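Local coordinates for transcriptional regulator (TetR/AcrR family) (Bacillus halodurans, PDB 5GP9), which probably represses fatty acid degradation genes by binding their operator DNA, with a long-chain fatty acyl effector held in its ligand-binding domain, at residues I55-Q59 with K118-L123; L86-H90 with Y126-L130. The contacts are given in a common frame with arbitrary orientation. Residues are numbered along the deposited sequence.

Contact 1: residues I55-Q59 with K118-L123. With PLM (palmitic acid), chain E.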
# COMPACT_ATOMS: atom_id res chain seq x y z
N ILE A 55 -2.06 -17.91 -4.79
CA ILE A 55 -1.75 -17.97 -3.39
C ILE A 55 -0.66 -18.96 -3.06
O ILE A 55 0.08 -18.72 -2.15
CB ILE A 55 -3.06 -18.31 -2.58
CG1 ILE A 55 -4.12 -17.25 -2.82
CG2 ILE A 55 -2.82 -18.39 -1.10
CD1 ILE A 55 -3.71 -15.83 -2.35
N SER A 56 -0.53 -20.09 -3.81
CA SER A 56 0.49 -21.06 -3.49
C SER A 56 1.87 -20.45 -3.69
O SER A 56 2.74 -20.64 -2.85
CB SER A 56 0.39 -22.31 -4.38
OG SER A 56 -0.95 -22.81 -4.28
N LEU A 57 1.99 -19.77 -4.79
CA LEU A 57 3.29 -19.13 -5.15
C LEU A 57 3.66 -18.05 -4.19
O LEU A 57 4.83 -17.99 -3.74
CB LEU A 57 3.31 -18.59 -6.57
CG LEU A 57 2.70 -17.33 -7.14
CD1 LEU A 57 3.54 -16.07 -6.92
CD2 LEU A 57 2.54 -17.47 -8.63
N PHE A 58 2.63 -17.29 -3.74
CA PHE A 58 2.89 -16.22 -2.79
C PHE A 58 3.35 -16.78 -1.49
O PHE A 58 4.31 -16.34 -0.89
CB PHE A 58 1.68 -15.22 -2.73
CG PHE A 58 1.93 -14.01 -1.85
CD1 PHE A 58 2.98 -13.17 -2.08
CD2 PHE A 58 1.13 -13.75 -0.77
CE1 PHE A 58 3.24 -12.08 -1.25
CE2 PHE A 58 1.36 -12.65 0.03
CZ PHE A 58 2.42 -11.85 -0.20
N GLN A 59 2.70 -17.85 -1.04
CA GLN A 59 3.05 -18.45 0.22
C GLN A 59 4.44 -19.07 0.21
O GLN A 59 5.18 -18.97 1.19
CB GLN A 59 2.07 -19.56 0.46
CG GLN A 59 2.06 -20.26 1.78
CD GLN A 59 0.72 -21.03 1.83
OE1 GLN A 59 0.18 -21.48 0.78
NE2 GLN A 59 0.15 -21.10 3.00
N LYS A 118 -6.59 -14.19 2.32
CA LYS A 118 -5.52 -15.18 2.18
C LYS A 118 -4.15 -14.50 1.99
O LYS A 118 -3.15 -14.84 2.62
CB LYS A 118 -5.80 -16.09 1.00
CG LYS A 118 -6.96 -17.02 1.29
CD LYS A 118 -6.97 -18.17 0.26
CE LYS A 118 -8.35 -18.81 0.20
NZ LYS A 118 -9.32 -18.04 -0.64
N ILE A 119 -4.14 -13.50 1.16
CA ILE A 119 -2.85 -12.74 0.96
C ILE A 119 -2.31 -12.13 2.25
O ILE A 119 -1.12 -12.22 2.63
CB ILE A 119 -3.11 -11.67 -0.14
CG1 ILE A 119 -3.33 -12.36 -1.48
CG2 ILE A 119 -1.96 -10.65 -0.18
CD1 ILE A 119 -3.96 -11.40 -2.49
N ASN A 120 -3.18 -11.50 3.05
CA ASN A 120 -2.79 -10.98 4.32
C ASN A 120 -2.33 -12.02 5.32
O ASN A 120 -1.40 -11.79 6.10
CB ASN A 120 -3.93 -10.11 4.94
CG ASN A 120 -4.24 -8.85 4.11
OD1 ASN A 120 -3.37 -8.21 3.53
ND2 ASN A 120 -5.50 -8.48 4.07
N GLU A 121 -2.93 -13.22 5.29
CA GLU A 121 -2.45 -14.23 6.15
C GLU A 121 -1.02 -14.65 5.80
O GLU A 121 -0.21 -14.87 6.70
CB GLU A 121 -3.44 -15.43 6.16
CG GLU A 121 -2.99 -16.55 7.05
CD GLU A 121 -3.95 -17.73 7.06
OE1 GLU A 121 -4.29 -18.24 5.95
OE2 GLU A 121 -4.35 -18.12 8.18
N VAL A 122 -0.69 -14.63 4.50
CA VAL A 122 0.69 -14.98 4.09
C VAL A 122 1.69 -13.88 4.56
O VAL A 122 2.78 -14.13 5.11
CB VAL A 122 0.80 -15.19 2.57
CG1 VAL A 122 2.23 -15.36 2.12
CG2 VAL A 122 -0.05 -16.38 2.13
N LEU A 123 1.29 -12.65 4.37
CA LEU A 123 2.07 -11.49 4.76
C LEU A 123 2.40 -11.46 6.22
O LEU A 123 3.47 -10.99 6.61
CB LEU A 123 1.32 -10.23 4.31
CG LEU A 123 1.99 -8.87 4.48
CD1 LEU A 123 3.30 -8.87 3.67
CD2 LEU A 123 1.00 -7.74 4.13
C1 PLM E . -1.36 -3.78 2.53
O1 PLM E . -0.27 -3.18 2.61
O2 PLM E . -2.40 -3.16 2.79
C2 PLM E . -1.47 -5.25 2.12
C3 PLM E . -0.97 -5.47 0.67
C4 PLM E . -1.24 -6.85 0.04
C5 PLM E . -0.09 -7.86 -0.25
C6 PLM E . 1.33 -7.30 -0.22
C7 PLM E . 2.40 -8.17 -0.85
C8 PLM E . 3.68 -7.39 -0.87
C9 PLM E . 4.75 -7.88 0.05
CA PLM E . 6.00 -8.00 -0.72
CB PLM E . 7.09 -8.28 0.30
CC PLM E . 8.39 -8.48 -0.45
CD PLM E . 8.16 -9.56 -1.52
CE PLM E . 9.16 -10.68 -1.61
CF PLM E . 8.38 -11.89 -2.13
CG PLM E . 9.36 -12.98 -2.41

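Contact 2: residues L86-H90 with Y126-L130. With PLM (palmitic acid), chain E.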
# COMPACT_ATOMS: atom_id res chain seq x y z
N LEU A 86 17.24 -6.23 6.53
CA LEU A 86 15.82 -6.41 6.14
C LEU A 86 15.48 -5.51 4.96
O LEU A 86 14.92 -6.01 3.98
CB LEU A 86 14.88 -6.17 7.34
CG LEU A 86 13.39 -6.44 7.07
CD1 LEU A 86 12.70 -7.12 8.26
CD2 LEU A 86 12.79 -5.09 6.75
N VAL A 87 15.84 -4.23 5.01
CA VAL A 87 15.57 -3.32 3.87
C VAL A 87 16.27 -3.80 2.59
O VAL A 87 15.70 -3.85 1.51
CB VAL A 87 15.97 -1.89 4.25
CG1 VAL A 87 15.83 -0.94 3.11
CG2 VAL A 87 15.10 -1.43 5.46
N ASN A 88 17.54 -4.14 2.75
CA ASN A 88 18.33 -4.61 1.65
C ASN A 88 17.80 -5.88 1.03
O ASN A 88 17.64 -5.91 -0.18
CB ASN A 88 19.78 -4.72 2.11
CG ASN A 88 20.68 -5.15 0.99
OD1 ASN A 88 20.83 -4.42 -0.02
ND2 ASN A 88 21.20 -6.38 1.09
N MET A 89 17.37 -6.88 1.81
CA MET A 89 16.78 -8.11 1.28
C MET A 89 15.39 -7.93 0.67
O MET A 89 15.08 -8.55 -0.33
CB MET A 89 16.72 -9.18 2.37
CG MET A 89 18.08 -9.73 2.75
SD MET A 89 18.75 -10.81 1.43
CE MET A 89 17.38 -11.92 1.15
N HIS A 90 14.55 -7.05 1.22
CA HIS A 90 13.29 -6.74 0.59
C HIS A 90 13.48 -6.19 -0.82
O HIS A 90 12.84 -6.63 -1.78
CB HIS A 90 12.48 -5.78 1.53
CG HIS A 90 11.06 -5.49 1.11
ND1 HIS A 90 10.02 -5.48 2.01
CD2 HIS A 90 10.50 -5.23 -0.09
CE1 HIS A 90 8.91 -5.14 1.39
NE2 HIS A 90 9.16 -5.01 0.11
N TYR A 126 5.96 -12.23 7.49
CA TYR A 126 7.00 -11.20 7.33
C TYR A 126 6.80 -10.11 8.41
O TYR A 126 7.71 -9.65 9.09
CB TYR A 126 6.88 -10.61 5.94
CG TYR A 126 7.86 -9.52 5.58
CD1 TYR A 126 9.16 -9.51 6.07
CD2 TYR A 126 7.50 -8.53 4.76
CE1 TYR A 126 10.05 -8.51 5.71
CE2 TYR A 126 8.36 -7.55 4.38
CZ TYR A 126 9.64 -7.53 4.86
OH TYR A 126 10.53 -6.51 4.47
N LEU A 127 5.53 -9.72 8.60
CA LEU A 127 5.16 -8.78 9.70
C LEU A 127 5.59 -9.27 11.08
O LEU A 127 6.08 -8.49 11.81
CB LEU A 127 3.68 -8.38 9.68
CG LEU A 127 3.12 -7.84 8.34
CD1 LEU A 127 1.60 -7.52 8.40
CD2 LEU A 127 3.93 -6.64 7.87
N ASN A 128 5.47 -10.56 11.38
CA ASN A 128 6.00 -11.12 12.67
C ASN A 128 7.51 -11.02 12.81
O ASN A 128 8.03 -10.73 13.89
CB ASN A 128 5.58 -12.58 12.82
CG ASN A 128 4.08 -12.76 13.02
OD1 ASN A 128 3.33 -11.82 13.26
ND2 ASN A 128 3.64 -14.01 12.86
N LEU A 129 8.24 -11.20 11.72
CA LEU A 129 9.66 -10.96 11.70
C LEU A 129 10.01 -9.51 11.99
O LEU A 129 10.89 -9.22 12.76
CB LEU A 129 10.27 -11.37 10.34
CG LEU A 129 11.76 -11.09 10.26
CD1 LEU A 129 12.49 -11.91 11.33
CD2 LEU A 129 12.25 -11.41 8.86
N LEU A 130 9.32 -8.59 11.34
CA LEU A 130 9.45 -7.18 11.65
C LEU A 130 9.23 -6.92 13.19
O LEU A 130 10.00 -6.25 13.84
CB LEU A 130 8.46 -6.33 10.84
CG LEU A 130 8.89 -5.83 9.45
CD1 LEU A 130 7.78 -5.05 8.77
CD2 LEU A 130 10.12 -4.94 9.46
C1 PLM E . -1.36 -3.78 2.53
O1 PLM E . -0.27 -3.18 2.61
O2 PLM E . -2.40 -3.16 2.79
C2 PLM E . -1.47 -5.25 2.12
C3 PLM E . -0.97 -5.47 0.67
C4 PLM E . -1.24 -6.85 0.04
C5 PLM E . -0.09 -7.86 -0.25
C6 PLM E . 1.33 -7.30 -0.22
C7 PLM E . 2.40 -8.17 -0.85
C8 PLM E . 3.68 -7.39 -0.87
C9 PLM E . 4.75 -7.88 0.05
CA PLM E . 6.00 -8.00 -0.72
CB PLM E . 7.09 -8.28 0.30
CC PLM E . 8.39 -8.48 -0.45
CD PLM E . 8.16 -9.56 -1.52
CE PLM E . 9.16 -10.68 -1.61
CF PLM E . 8.38 -11.89 -2.13
CG PLM E . 9.36 -12.98 -2.41

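Contact 1: residues I55-Q59 with K118-L123
F58 packs its ring against V122 and I119, with CD2 of F58 3.5 Å from CG1 of V122. The two segments belong to helices 50-74 and 113-139 of a TetR-family repressor, in the helical bundle that follows the N-terminal helix-turn-helix. They run nearly parallel, at 13°, with axes 10.0 Å apart. Q59 and V122 bring the backbones nearest, CA to CA 5.7 Å. V122 fits between F58 and Q59, its CG1 lying 3.7 Å from CA of Q59. One turn back, CD1 of I55 meets CG1 of I119 at 3.6 Å and also reaches the aliphatic base of K118. The contact is apolar packing, with exposed Q59 and K118 at its border.

Away from this face, L57 packs on I12, A15 and V16 of helix 8-26. The segment 55-59 therefore touches both the DNA-binding part and the effector-binding part, as expected where TetR regulators join the two. F58 and I119 also line the palmitic acid site. CZ of F58 is 3.7 Å from C7 of the ligand, and CG2 of I119 is 3.4 Å from its C5.

Contact 2: residues L86-H90 with Y126-L130
This is a buried helix-helix contact in the C-terminal bundle, combining leucine packing with one polar bond beside the ligand. Segments 86-90 and 126-130, on helices 79-95 and 113-139, run roughly antiparallel at 158°. Their axes come no closer than 13.1 Å, so long side chains must span the gap. The nearest CA pair, L86 and L130, is still 8.5 Å apart.

L86 fills much of the space. Its CD1 lies 3.6 Å from CD2 of L130 and 3.9 Å from CE1 of Y126. L129 adds a looser touch, with its CD2 4.4 Å from the same CD1 of L86. One turn further along, H90 points toward Y126. ND1 of H90 and OH of Y126 form a hydrogen bond of 2.7 Å, in which either could be the donor. The OH lies near the plane of the imidazole, at its edge. The two rings are oblique, with planes at 53° and centroids 5.5 Å apart.

Such a bundle is the effector-binding domain of TetR-family regulators, and here it encloses palmitic acid. F65 packs edge-to-face with the Y126 ring, and L160 of helix 149-169 touches both L86 and H90. These neighbours place the tyrosine-histidine pair among the packed helices of the core. The hydrogen bond ties the imidazole to helix 113-139 at its ND1 side. One face of the H90 ring is turned to the ligand chain, with NE2 of H90 3.6 Å from carbon CC of the palmitic acid.

How the contacts relate
Both contacts use helix 113-139, on adjoining parts of its length, and their centres are about 15 Å apart. Contact 1 sets it against helix 50-74, nearly parallel and close. Contact 2 sets it against the next helix, 79-95, roughly antiparallel and more widely spaced. Contact 1 is only partly buried and is mainly apolar packing. Contact 2 is fully buried, yet it holds the polar histidine-tyrosine bond. Both border the same palmitic acid: contact 1 touches the part of the chain nearer the carboxylate, contact 2 a carbon further toward the tail. Contact 1 lies nearer the DNA-binding helices, contact 2 deeper in the effector-binding bundle.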